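Local coordinates for protein Lmaj004091aaa (Leishmania major, PDB 1XTP) that probably methylates the N-terminal amino group of proteins that begin Ala/Ser/Pro-Pro-Lys, using S-adenosyl-L-methionine as the methyl donor, at residues A53-Y56 with W57-V60; Y170-D173 with A174-V177; R216-I219 with H220-L224. All coordinates share one frame; numbering follows the deposited sequence.

How the contacts relate
Contacts 1 and 2 both touch the bound S-adenosyl-L-homoselenocysteine. Contact 3 stands back from this ligand and does not touch it. Contact 1 is the end of helix 49-58 and the turn after it. Contacts 2 and 3 are the starts of helices 173-186 and 218-228, each with a hydroxyl N-cap. Each mixes buried and exposed residues, but contact 1 lies farthest from the chain centre and contact 2 nearest. Contact 2 touches both others, while contacts 1 and 3 stay about 12 Å apart at their nearest atoms. Aromatic rings, with Trp57 buried against the ligand, mark contact 1. Capping and apolar packing mark contact 2, and charged chains with rings contact 3.

Contact 1 (A53-Y56 with W57-V60); sequences ALEY and WRTV. With SAI (S-adenosyl-L-homoselenocysteine), chain B.
Residues 53-56 and 57-60 form the C-terminal end of helix 49-58 and the turn that leaves it. The helical bond from Trp57 N to Ala53 O measures 3.0 Å. The helical bonding then weakens. Arg58 N makes weak bonds to both Leu54 O and Glu55 O, and Val60 N folds back to Trp57 O. This stretch of chain belongs to the Rossmann-like methyltransferase fold and lies before the first strand of its seven-stranded sheet. Its buried side helps to cover the cofactor site.

On the outer side, Glu55 and Arg58 lie alongside each other in a salt bridge. The guanidinium grips the carboxylate side-on. Arg58 NE reaches Glu55 OE1 at 2.9 Å, and Arg58 NH2 reaches Glu55 OE2 at 3.0 Å. Both oxygens are met on their syn sides, and the two planes are only 26° apart. Two waters link Thr59 OG1 to the end of the helix, one through Glu55 O and the other through Tyr56 O.

The other side is aromatic. Tyr56 turns an edge to one face of Trp57 in a T-shaped pair. Its ring centroid is 5.1 Å from that of the five-membered ring of Trp57, with the planes at 84°. Val60 CG2 packs against Tyr56 CE2 at 3.7 Å. The Trp57 ring swings away from its own carbonyl carbon (chi1 -80°), which sets its CD1 edge beside Ala53 O. Trp57 NE1 is tied to Tyr170 OH, which helps to fix the indole. The ribose of S-adenosyl-L-homoselenocysteine covers the opposite indole face, with C3' 3.8 Å above the Trp57 plane. At the far end of the six-membered ring, Trp57 CH2 lies 3.4 Å from the ligand SE atom.

Contact 2 (Y170-D173 with A174-V177); sequences YLTD and ADFV. With SAI (S-adenosyl-L-homoselenocysteine), chain B.
Phe176 lies with its CB 3.3 Å from Thr172 O, while its ring leads away from residues 170-173 and stacks with Phe180. Arg216 and Leu224 also pack on Phe176. The second flat group, Tyr170, meets the bound product analogue. One face of its ring lies over the imidazole side of the adenine of S-adenosyl-L-homoselenocysteine. The two planes are nearly parallel but offset. Tyr170 CD2 is 3.5 Å from the ligand C8, and Tyr170 CG is 3.6 Å from the ligand N7. Tyr170 OH bonds to Asp211 OD2, which holds the outer end of the ring in place; its tilt goes with its flat lie against the adenine.

Between these rings the chain enters helix 173-186. Thr172 is the N-cap. Its hydroxyl sits between the backbone N and the carbonyl carbon (chi1 69°), which brings OG1 over the first turn. There it accepts from Asp175 N at 3.0 Å, with an N-H...O angle of 157°. Thr172 O accepts from Phe176 N at 2.8 Å. The next bond, from Val177 N to Asp173 O, is nearly straight at 171°.

Leu171 packs against the same turn with both methyls. Its CD1 lies 3.9 Å from Phe176 CA, and its CD2 lies 4.1 Å from Asp175 CB. Asp175 OD2 bonds to Tyr50 OH. Asp173 forms a salt bridge with Arg216 NE through OD1 and receives His220 NE2 and Trp34 NE1 at OD2. These three donors would probably favour its ionised form.

A loop leaving the fourth strand in sequence of the large sheet, followed by a capped helix, belongs to the beta-alpha-beta crossover of Rossmann-like methyltransferases. Here it brings Tyr170 onto the bound ligand.

Contact 3 (R216-I219 with H220-L224); sequences RSDI and HYKRL
Ser217 and His220 start helix 218-228 with an N-cap bond. Ser217 OG accepts from His220 N at 3.1 Å. Ser217 O takes Tyr221 N at 2.9 Å in a bond that is almost straight, at 169°. The helical pattern then continues from Lys222 N to Asp218 O and from Arg223 N to Ile219 O.

CH-pi and van der Waals contacts come from Arg216. Its chain is extended from CG to NE and runs across two rings. Arg216 CD stands over the centre of the His220 ring, 3.7 Å from the centroid and only 4° off the normal. Arg216 CB lies over one face of Tyr221, nearer its rim, at 4.0 Å from the centroid. The guanidinium is turned at 90° to the imidazole. The Leu224 CD1 methyl lies against Arg216 CD and NE, 3.5 Å from NE.

Charged contacts lie at the helix start. The extended Lys222 chain brings NZ to the syn lone pair of Asp218 OD2, 2.7 Å away. Lys222 also pairs with Glu235, and Asp218 OD1 with Lys249 and Tyr251 on strand 248-253.

Two waters join polar atoms across the turn. One bridges Ser217 N and His220 ND1. Another donates to Tyr221 OH and accepts a weak bond from Arg216 NH1. Tyr221 OH also bonds to Asn198 O.

Arg216 thus divides its chemistry. Its aliphatic part rests on rings, while its buried guanidinium meets several acceptors, among them Leu171 O at NH2 and Ala168 O at NH1. Such surroundings probably suit a buried positive charge.

Contact 1 (A53-Y56 with W57-V60)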
ATOM      1  N   ALA A  53     -14.143   4.819   1.826  1.00 25.14           N
ATOM      2  CA  ALA A  53     -13.202   3.765   2.220  1.00 23.42           C
ATOM      3  C   ALA A  53     -13.018   3.779   3.727  1.00 24.73           C
ATOM      4  O   ALA A  53     -13.008   2.724   4.366  1.00 22.87           O
ATOM      5  CB  ALA A  53     -11.905   3.979   1.545  1.00 25.27           C
ATOM      6  N   LEU A  54     -12.886   4.988   4.283  1.00 24.55           N
ATOM      7  CA  LEU A  54     -12.757   5.200   5.716  1.00 25.05           C
ATOM      8  C   LEU A  54     -14.026   4.778   6.435  1.00 22.50           C
ATOM      9  O   LEU A  54     -13.968   4.249   7.525  1.00 26.64           O
ATOM     10  CB  LEU A  54     -12.460   6.675   6.017  1.00 24.62           C
ATOM     11  CG  LEU A  54     -11.125   7.227   5.525  1.00 23.56           C
ATOM     12  CD1 LEU A  54     -10.962   8.672   5.962  1.00 27.02           C
ATOM     13  CD2 LEU A  54      -9.945   6.366   6.001  1.00 23.19           C
ATOM     14  N   GLU A  55     -15.172   5.040   5.815  1.00 25.83           N
ATOM     15  CA  GLU A  55     -16.445   4.630   6.367  1.00 25.03           C
ATOM     16  C   GLU A  55     -16.592   3.119   6.319  1.00 23.05           C
ATOM     17  O   GLU A  55     -17.143   2.520   7.237  1.00 27.99           O
ATOM     18  CB  GLU A  55     -17.596   5.322   5.647  1.00 25.72           C
ATOM     19  CG  GLU A  55     -18.989   4.861   6.069  1.00 26.40           C
ATOM     20  CD  GLU A  55     -19.270   4.973   7.569  1.00 31.19           C
ATOM     21  OE1 GLU A  55     -18.605   5.738   8.315  1.00 28.29           O
ATOM     22  OE2 GLU A  55     -20.210   4.296   8.003  1.00 31.11           O
ATOM     23  N   TYR A  56     -16.094   2.503   5.266  1.00 25.21           N
ATOM     24  CA  TYR A  56     -16.078   1.045   5.193  1.00 28.13           C
ATOM     25  C   TYR A  56     -15.244   0.447   6.324  1.00 26.78           C
ATOM     26  O   TYR A  56     -15.643  -0.506   6.970  1.00 23.26           O
ATOM     27  CB  TYR A  56     -15.537   0.580   3.836  1.00 29.78           C
ATOM     28  CG  TYR A  56     -15.335  -0.915   3.754  1.00 32.01           C
ATOM     29  CD1 TYR A  56     -16.376  -1.764   3.375  1.00 33.43           C
ATOM     30  CD2 TYR A  56     -14.105  -1.476   4.062  1.00 33.29           C
ATOM     31  CE1 TYR A  56     -16.189  -3.123   3.305  1.00 33.16           C
ATOM     32  CE2 TYR A  56     -13.903  -2.828   3.985  1.00 32.74           C
ATOM     33  CZ  TYR A  56     -14.940  -3.645   3.611  1.00 34.02           C
ATOM     34  OH  TYR A  56     -14.721  -4.990   3.556  1.00 35.16           O
ATOM     35  N   TRP A  57     -14.074   1.016   6.567  1.00 25.50           N
ATOM     36  CA  TRP A  57     -13.186   0.444   7.564  1.00 24.42           C
ATOM     37  C   TRP A  57     -13.620   0.700   8.985  1.00 23.84           C
ATOM     38  O   TRP A  57     -13.197  -0.022   9.868  1.00 23.91           O
ATOM     39  CB  TRP A  57     -11.754   0.889   7.340  1.00 24.52           C
ATOM     40  CG  TRP A  57     -11.131   0.075   6.261  1.00 25.79           C
ATOM     41  CD1 TRP A  57     -11.025   0.407   4.947  1.00 24.13           C
ATOM     42  CD2 TRP A  57     -10.572  -1.234   6.393  1.00 21.59           C
ATOM     43  NE1 TRP A  57     -10.416  -0.590   4.267  1.00 23.99           N
ATOM     44  CE2 TRP A  57     -10.139  -1.623   5.121  1.00 19.24           C
ATOM     45  CE3 TRP A  57     -10.396  -2.115   7.472  1.00 27.57           C
ATOM     46  CZ2 TRP A  57      -9.509  -2.840   4.881  1.00 25.97           C
ATOM     47  CZ3 TRP A  57      -9.765  -3.346   7.232  1.00 26.27           C
ATOM     48  CH2 TRP A  57      -9.339  -3.695   5.944  1.00 26.85           C
ATOM     49  N   ARG A  58     -14.486   1.699   9.190  1.00 21.94           N
ATOM     50  CA  ARG A  58     -14.972   2.060  10.508  1.00 23.13           C
ATOM     51  C   ARG A  58     -15.609   0.871  11.193  1.00 23.26           C
ATOM     52  O   ARG A  58     -15.481   0.723  12.392  1.00 25.93           O
ATOM     53  CB  ARG A  58     -16.001   3.202  10.407  1.00 23.92           C
ATOM     54  CG  ARG A  58     -16.481   3.747  11.732  1.00 26.44           C
ATOM     55  CD  ARG A  58     -17.483   4.901  11.581  1.00 26.75           C
ATOM     56  NE  ARG A  58     -18.700   4.443  10.930  1.00 22.63           N
ATOM     57  CZ  ARG A  58     -19.665   3.765  11.531  1.00 24.69           C
ATOM     58  NH1 ARG A  58     -19.608   3.479  12.823  1.00 27.31           N
ATOM     59  NH2 ARG A  58     -20.708   3.370  10.821  1.00 29.15           N
ATOM     60  N   THR A  59     -16.318   0.050  10.428  1.00 25.87           N
ATOM     61  CA  THR A  59     -17.003  -1.130  10.961  1.00 29.13           C
ATOM     62  C   THR A  59     -16.294  -2.481  10.690  1.00 29.68           C
ATOM     63  O   THR A  59     -16.819  -3.535  11.000  1.00 32.47           O
ATOM     64  CB  THR A  59     -18.446  -1.174  10.434  1.00 30.35           C
ATOM     65  OG1 THR A  59     -18.451  -0.897   9.023  1.00 29.82           O
ATOM     66  CG2 THR A  59     -19.289  -0.119  11.180  1.00 30.46           C
ATOM     67  N   VAL A  60     -15.088  -2.460  10.164  1.00 31.63           N
ATOM     68  CA  VAL A  60     -14.317  -3.713  10.033  1.00 29.65           C
ATOM     69  C   VAL A  60     -13.741  -4.054  11.413  1.00 31.60           C
ATOM     70  O   VAL A  60     -13.166  -3.174  12.066  1.00 30.15           O
ATOM     71  CB  VAL A  60     -13.201  -3.564   9.002  1.00 28.23           C
ATOM     72  CG1 VAL A  60     -12.314  -4.841   8.911  1.00 25.07           C
ATOM     73  CG2 VAL A  60     -13.799  -3.248   7.639  1.00 26.58           C
TER
HETATM   74  N   SAI B 401      -1.179  -2.901   6.073  1.00 31.77           N
HETATM   75  CA  SAI B 401      -1.885  -3.719   7.100  1.00 30.13           C
HETATM   76  CB  SAI B 401      -3.380  -3.492   7.009  1.00 31.24           C
HETATM   77  CG  SAI B 401      -4.043  -3.881   5.697  1.00 31.74           C
HETATM   78 SE   SAI B 401      -5.973  -3.501   5.802  0.85 32.69          SE
HETATM   79  C   SAI B 401      -1.662  -5.213   6.932  1.00 30.14           C
HETATM   80  O   SAI B 401      -1.249  -5.668   5.866  1.00 27.46           O
HETATM   81  OXT SAI B 401      -1.924  -5.995   7.846  1.00 29.66           O
HETATM   82  C5' SAI B 401      -5.909  -1.729   4.932  1.00 32.32           C
HETATM   83  C4' SAI B 401      -5.680  -0.580   5.918  1.00 26.64           C
HETATM   84  O4' SAI B 401      -5.548   0.601   5.182  1.00 26.96           O
HETATM   85  C3' SAI B 401      -6.820  -0.332   6.893  1.00 25.27           C
HETATM   86  O3' SAI B 401      -6.340  -0.282   8.211  1.00 24.13           O
HETATM   87  C2' SAI B 401      -7.408   1.010   6.525  1.00 22.53           C
HETATM   88  O2' SAI B 401      -7.896   1.729   7.649  1.00 22.49           O
HETATM   89  C1' SAI B 401      -6.182   1.638   5.911  1.00 24.91           C
HETATM   90  N9  SAI B 401      -6.447   2.758   5.021  1.00 26.98           N
HETATM   91  C8  SAI B 401      -7.562   2.956   4.237  1.00 25.78           C
HETATM   92  N7  SAI B 401      -7.397   4.096   3.571  1.00 20.23           N
HETATM   93  C5  SAI B 401      -6.183   4.625   3.907  1.00 29.15           C
HETATM   94  C6  SAI B 401      -5.512   5.778   3.505  1.00 26.42           C
HETATM   95  N6  SAI B 401      -6.084   6.604   2.627  1.00 21.72           N
HETATM   96  N1  SAI B 401      -4.263   6.061   4.033  1.00 26.22           N
HETATM   97  C2  SAI B 401      -3.677   5.216   4.966  1.00 26.26           C
HETATM   98  N3  SAI B 401      -4.348   4.067   5.347  1.00 25.90           N
HETATM   99  C4  SAI B 401      -5.570   3.783   4.819  1.00 28.74           C
HETATM  100  O   HOH W   1     -19.360   0.996   7.567  1.00 35.49           O
HETATM  101  O   HOH W   2     -17.373  -2.325   6.773  1.00 36.31           O

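Contact 2 (Y170-D173 with A174-V177)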
ATOM      1  N   TYR A 170      -6.195   2.461  -1.915  1.00 24.17           N
ATOM      2  CA  TYR A 170      -7.100   3.534  -1.484  1.00 24.49           C
ATOM      3  C   TYR A 170      -6.699   4.919  -1.977  1.00 24.70           C
ATOM      4  O   TYR A 170      -7.505   5.839  -1.927  1.00 25.48           O
ATOM      5  CB  TYR A 170      -7.219   3.528   0.045  1.00 25.14           C
ATOM      6  CG  TYR A 170      -7.770   2.225   0.544  1.00 24.21           C
ATOM      7  CD1 TYR A 170      -9.067   1.863   0.246  1.00 22.79           C
ATOM      8  CD2 TYR A 170      -6.973   1.321   1.245  1.00 23.66           C
ATOM      9  CE1 TYR A 170      -9.589   0.651   0.659  1.00 26.72           C
ATOM     10  CE2 TYR A 170      -7.483   0.105   1.692  1.00 21.11           C
ATOM     11  CZ  TYR A 170      -8.791  -0.230   1.370  1.00 24.63           C
ATOM     12  OH  TYR A 170      -9.338  -1.425   1.760  1.00 28.85           O
ATOM     13  N   LEU A 171      -5.464   5.054  -2.453  1.00 25.13           N
ATOM     14  CA  LEU A 171      -4.978   6.312  -2.986  1.00 26.20           C
ATOM     15  C   LEU A 171      -5.448   6.564  -4.414  1.00 24.06           C
ATOM     16  O   LEU A 171      -5.443   5.653  -5.236  1.00 24.72           O
ATOM     17  CB  LEU A 171      -3.442   6.363  -2.952  1.00 27.39           C
ATOM     18  CG  LEU A 171      -2.745   6.370  -1.592  1.00 25.28           C
ATOM     19  CD1 LEU A 171      -1.249   6.041  -1.740  1.00 25.73           C
ATOM     20  CD2 LEU A 171      -2.935   7.720  -0.868  1.00 23.92           C
ATOM     21  N   THR A 172      -5.828   7.811  -4.716  1.00 20.97           N
ATOM     22  CA  THR A 172      -5.966   8.213  -6.124  1.00 21.91           C
ATOM     23  C   THR A 172      -4.593   8.138  -6.761  1.00 23.67           C
ATOM     24  O   THR A 172      -3.590   8.115  -6.063  1.00 22.19           O
ATOM     25  CB  THR A 172      -6.483   9.619  -6.293  1.00 20.71           C
ATOM     26  OG1 THR A 172      -5.499  10.571  -5.857  1.00 23.18           O
ATOM     27  CG2 THR A 172      -7.775   9.806  -5.510  1.00 23.36           C
ATOM     28  N   ASP A 173      -4.522   8.127  -8.083  1.00 28.00           N
ATOM     29  CA  ASP A 173      -3.217   8.085  -8.736  1.00 26.21           C
ATOM     30  C   ASP A 173      -2.402   9.338  -8.443  1.00 27.04           C
ATOM     31  O   ASP A 173      -1.173   9.255  -8.281  1.00 22.66           O
ATOM     32  CB  ASP A 173      -3.360   7.945 -10.254  1.00 27.73           C
ATOM     33  CG  ASP A 173      -3.662   6.530 -10.699  1.00 25.72           C
ATOM     34  OD1 ASP A 173      -3.676   5.603  -9.868  1.00 27.46           O
ATOM     35  OD2 ASP A 173      -3.907   6.359 -11.904  1.00 26.04           O
ATOM     36  N   ALA A 174      -3.075  10.493  -8.455  1.00 22.34           N
ATOM     37  CA  ALA A 174      -2.442  11.752  -8.124  1.00 24.12           C
ATOM     38  C   ALA A 174      -1.795  11.695  -6.748  1.00 25.63           C
ATOM     39  O   ALA A 174      -0.665  12.148  -6.583  1.00 29.18           O
ATOM     40  CB  ALA A 174      -3.468  12.912  -8.172  1.00 25.24           C
ATOM     41  N   ASP A 175      -2.517  11.151  -5.761  1.00 26.94           N
ATOM     42  CA  ASP A 175      -2.026  11.094  -4.386  1.00 23.50           C
ATOM     43  C   ASP A 175      -0.991   9.988  -4.184  1.00 22.69           C
ATOM     44  O   ASP A 175      -0.136  10.121  -3.324  1.00 21.62           O
ATOM     45  CB  ASP A 175      -3.180  10.948  -3.402  1.00 24.17           C
ATOM     46  CG  ASP A 175      -3.992  12.234  -3.270  1.00 25.53           C
ATOM     47  OD1 ASP A 175      -3.503  13.298  -3.703  1.00 30.02           O
ATOM     48  OD2 ASP A 175      -5.115  12.186  -2.738  1.00 25.76           O
ATOM     49  N   PHE A 176      -1.091   8.930  -4.988  1.00 20.46           N
ATOM     50  CA  PHE A 176      -0.116   7.823  -5.057  1.00 22.60           C
ATOM     51  C   PHE A 176       1.208   8.432  -5.492  1.00 25.95           C
ATOM     52  O   PHE A 176       2.222   8.285  -4.815  1.00 26.60           O
ATOM     53  CB  PHE A 176      -0.606   6.770  -6.070  1.00 23.13           C
ATOM     54  CG  PHE A 176       0.242   5.498  -6.153  1.00 22.76           C
ATOM     55  CD1 PHE A 176       1.546   5.525  -6.659  1.00 24.72           C
ATOM     56  CD2 PHE A 176      -0.291   4.269  -5.764  1.00 23.10           C
ATOM     57  CE1 PHE A 176       2.311   4.370  -6.747  1.00 24.07           C
ATOM     58  CE2 PHE A 176       0.474   3.073  -5.883  1.00 22.86           C
ATOM     59  CZ  PHE A 176       1.765   3.130  -6.353  1.00 25.39           C
ATOM     60  N   VAL A 177       1.185   9.170  -6.606  1.00 24.73           N
ATOM     61  CA  VAL A 177       2.386   9.834  -7.076  1.00 23.36           C
ATOM     62  C   VAL A 177       2.996  10.731  -5.987  1.00 23.28           C
ATOM     63  O   VAL A 177       4.172  10.565  -5.637  1.00 24.94           O
ATOM     64  CB  VAL A 177       2.136  10.603  -8.407  1.00 25.25           C
ATOM     65  CG1 VAL A 177       3.333  11.514  -8.773  1.00 26.69           C
ATOM     66  CG2 VAL A 177       1.869   9.609  -9.536  1.00 25.52           C
TER
HETATM   67  N   SAI B 401      -1.179  -2.901   6.073  1.00 31.77           N
HETATM   68  CA  SAI B 401      -1.885  -3.719   7.100  1.00 30.13           C
HETATM   69  CB  SAI B 401      -3.380  -3.492   7.009  1.00 31.24           C
HETATM   70  CG  SAI B 401      -4.043  -3.881   5.697  1.00 31.74           C
HETATM   71 SE   SAI B 401      -5.973  -3.501   5.802  0.85 32.69          SE
HETATM   72  C   SAI B 401      -1.662  -5.213   6.932  1.00 30.14           C
HETATM   73  O   SAI B 401      -1.249  -5.668   5.866  1.00 27.46           O
HETATM   74  OXT SAI B 401      -1.924  -5.995   7.846  1.00 29.66           O
HETATM   75  C5' SAI B 401      -5.909  -1.729   4.932  1.00 32.32           C
HETATM   76  C4' SAI B 401      -5.680  -0.580   5.918  1.00 26.64           C
HETATM   77  O4' SAI B 401      -5.548   0.601   5.182  1.00 26.96           O
HETATM   78  C3' SAI B 401      -6.820  -0.332   6.893  1.00 25.27           C
HETATM   79  O3' SAI B 401      -6.340  -0.282   8.211  1.00 24.13           O
HETATM   80  C2' SAI B 401      -7.408   1.010   6.525  1.00 22.53           C
HETATM   81  O2' SAI B 401      -7.896   1.729   7.649  1.00 22.49           O
HETATM   82  C1' SAI B 401      -6.182   1.638   5.911  1.00 24.91           C
HETATM   83  N9  SAI B 401      -6.447   2.758   5.021  1.00 26.98           N
HETATM   84  C8  SAI B 401      -7.562   2.956   4.237  1.00 25.78           C
HETATM   85  N7  SAI B 401      -7.397   4.096   3.571  1.00 20.23           N
HETATM   86  C5  SAI B 401      -6.183   4.625   3.907  1.00 29.15           C
HETATM   87  C6  SAI B 401      -5.512   5.778   3.505  1.00 26.42           C
HETATM   88  N6  SAI B 401      -6.084   6.604   2.627  1.00 21.72           N
HETATM   89  N1  SAI B 401      -4.263   6.061   4.033  1.00 26.22           N
HETATM   90  C2  SAI B 401      -3.677   5.216   4.966  1.00 26.26           C
HETATM   91  N3  SAI B 401      -4.348   4.067   5.347  1.00 25.90           N
HETATM   92  C4  SAI B 401      -5.570   3.783   4.819  1.00 28.74           C

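Contact 3 (R216-I219 with H220-L224)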
ATOM      1  N   ARG A 216      -4.436  -2.216  -9.520  1.00 25.38           N
ATOM      2  CA  ARG A 216      -3.778  -1.734 -10.709  1.00 25.02           C
ATOM      3  C   ARG A 216      -2.828  -2.804 -11.232  1.00 25.89           C
ATOM      4  O   ARG A 216      -2.455  -3.726 -10.500  1.00 24.01           O
ATOM      5  CB  ARG A 216      -2.970  -0.485 -10.378  1.00 24.94           C
ATOM      6  CG  ARG A 216      -3.745   0.659  -9.753  1.00 26.37           C
ATOM      7  CD  ARG A 216      -2.743   1.791  -9.420  1.00 24.22           C
ATOM      8  NE  ARG A 216      -3.327   3.051  -8.939  1.00 23.30           N
ATOM      9  CZ  ARG A 216      -3.501   3.377  -7.655  1.00 26.44           C
ATOM     10  NH1 ARG A 216      -3.239   2.519  -6.676  1.00 26.29           N
ATOM     11  NH2 ARG A 216      -4.000   4.553  -7.341  1.00 22.76           N
ATOM     12  N   SER A 217      -2.434  -2.664 -12.499  1.00 27.95           N
ATOM     13  CA  SER A 217      -1.440  -3.547 -13.115  1.00 25.95           C
ATOM     14  C   SER A 217      -0.019  -3.089 -12.794  1.00 25.19           C
ATOM     15  O   SER A 217       0.222  -1.928 -12.439  1.00 22.88           O
ATOM     16  CB  SER A 217      -1.618  -3.563 -14.627  1.00 25.15           C
ATOM     17  OG  SER A 217      -1.394  -2.262 -15.160  1.00 22.27           O
ATOM     18  N   ASP A 218       0.923  -4.014 -12.940  1.00 23.11           N
ATOM     19  CA  ASP A 218       2.341  -3.696 -12.832  1.00 25.62           C
ATOM     20  C   ASP A 218       2.770  -2.485 -13.691  1.00 25.08           C
ATOM     21  O   ASP A 218       3.572  -1.656 -13.261  1.00 26.61           O
ATOM     22  CB  ASP A 218       3.170  -4.920 -13.271  1.00 24.11           C
ATOM     23  CG  ASP A 218       4.634  -4.663 -13.172  1.00 27.15           C
ATOM     24  OD1 ASP A 218       5.098  -4.514 -12.032  1.00 30.48           O
ATOM     25  OD2 ASP A 218       5.311  -4.576 -14.212  1.00 32.29           O
ATOM     26  N   ILE A 219       2.273  -2.430 -14.924  1.00 25.30           N
ATOM     27  CA  ILE A 219       2.564  -1.320 -15.845  1.00 30.29           C
ATOM     28  C   ILE A 219       1.978  -0.011 -15.308  1.00 29.53           C
ATOM     29  O   ILE A 219       2.604   1.041 -15.394  1.00 26.17           O
ATOM     30  CB  ILE A 219       2.048  -1.659 -17.270  1.00 31.49           C
ATOM     31  CG1 ILE A 219       3.061  -2.586 -17.929  1.00 36.84           C
ATOM     32  CG2 ILE A 219       1.861  -0.409 -18.150  1.00 34.18           C
ATOM     33  CD1 ILE A 219       2.700  -3.005 -19.321  1.00 40.25           C
ATOM     34  N   HIS A 220       0.796  -0.107 -14.710  1.00 28.76           N
ATOM     35  CA  HIS A 220       0.138   1.044 -14.071  1.00 28.59           C
ATOM     36  C   HIS A 220       0.983   1.537 -12.881  1.00 26.81           C
ATOM     37  O   HIS A 220       1.295   2.721 -12.801  1.00 27.27           O
ATOM     38  CB  HIS A 220      -1.278   0.639 -13.657  1.00 26.15           C
ATOM     39  CG  HIS A 220      -2.174   1.774 -13.279  1.00 26.98           C
ATOM     40  ND1 HIS A 220      -3.544   1.634 -13.220  1.00 23.98           N
ATOM     41  CD2 HIS A 220      -1.907   3.053 -12.910  1.00 29.89           C
ATOM     42  CE1 HIS A 220      -4.082   2.783 -12.844  1.00 27.73           C
ATOM     43  NE2 HIS A 220      -3.110   3.661 -12.655  1.00 27.63           N
ATOM     44  N   TYR A 221       1.387   0.638 -11.985  1.00 27.45           N
ATOM     45  CA  TYR A 221       2.298   1.006 -10.864  1.00 27.78           C
ATOM     46  C   TYR A 221       3.582   1.720 -11.329  1.00 25.83           C
ATOM     47  O   TYR A 221       4.022   2.711 -10.743  1.00 25.65           O
ATOM     48  CB  TYR A 221       2.696  -0.236 -10.028  1.00 24.01           C
ATOM     49  CG  TYR A 221       1.552  -0.832  -9.253  1.00 26.10           C
ATOM     50  CD1 TYR A 221       0.783  -0.037  -8.391  1.00 22.20           C
ATOM     51  CD2 TYR A 221       1.199  -2.172  -9.398  1.00 23.33           C
ATOM     52  CE1 TYR A 221      -0.286  -0.571  -7.692  1.00 24.72           C
ATOM     53  CE2 TYR A 221       0.121  -2.718  -8.699  1.00 25.25           C
ATOM     54  CZ  TYR A 221      -0.626  -1.908  -7.846  1.00 28.25           C
ATOM     55  OH  TYR A 221      -1.697  -2.419  -7.127  1.00 26.77           O
ATOM     56  N   LYS A 222       4.168   1.189 -12.387  1.00 26.85           N
ATOM     57  CA  LYS A 222       5.451   1.668 -12.899  1.00 28.19           C
ATOM     58  C   LYS A 222       5.325   3.030 -13.565  1.00 27.82           C
ATOM     59  O   LYS A 222       6.245   3.865 -13.487  1.00 27.94           O
ATOM     60  CB  LYS A 222       6.047   0.619 -13.845  1.00 29.19           C
ATOM     61  CG  LYS A 222       6.667  -0.530 -13.065  1.00 27.80           C
ATOM     62  CD  LYS A 222       6.872  -1.756 -13.889  1.00 30.38           C
ATOM     63  CE  LYS A 222       7.848  -2.699 -13.179  1.00 26.53           C
ATOM     64  NZ  LYS A 222       7.972  -4.025 -13.827  1.00 28.06           N
ATOM     65  N   ARG A 223       4.182   3.251 -14.213  1.00 25.74           N
ATOM     66  CA  ARG A 223       3.833   4.576 -14.705  1.00 27.07           C
ATOM     67  C   ARG A 223       3.845   5.544 -13.528  1.00 26.45           C
ATOM     68  O   ARG A 223       4.464   6.609 -13.595  1.00 24.48           O
ATOM     69  CB  ARG A 223       2.465   4.554 -15.381  1.00 27.19           C
ATOM     70  CG  ARG A 223       2.137   5.807 -16.173  1.00 34.24           C
ATOM     71  CD  ARG A 223       0.863   5.648 -17.026  1.00 34.91           C
ATOM     72  NE  ARG A 223       1.058   4.735 -18.162  1.00 35.41           N
ATOM     73  CZ  ARG A 223       0.188   4.551 -19.152  1.00 27.36           C
ATOM     74  NH1 ARG A 223      -0.964   5.201 -19.167  1.00 28.31           N
ATOM     75  NH2 ARG A 223       0.483   3.705 -20.126  1.00 32.32           N
ATOM     76  N   LEU A 224       3.209   5.141 -12.423  1.00 27.47           N
ATOM     77  CA  LEU A 224       3.136   5.991 -11.234  1.00 26.47           C
ATOM     78  C   LEU A 224       4.523   6.148 -10.589  1.00 26.42           C
ATOM     79  O   LEU A 224       4.866   7.238 -10.167  1.00 27.03           O
ATOM     80  CB  LEU A 224       2.094   5.467 -10.225  1.00 29.14           C
ATOM     81  CG  LEU A 224       0.665   5.290 -10.748  1.00 27.73           C
ATOM     82  CD1 LEU A 224      -0.212   4.502  -9.786  1.00 27.23           C
ATOM     83  CD2 LEU A 224       0.043   6.650 -11.045  1.00 27.11           C
TER
HETATM   84  O   HOH W   3      -3.561  -0.457  -6.413  1.00 16.12           O
HETATM   85  O   HOH W   4      -4.120  -0.874 -13.965  1.00 19.44           O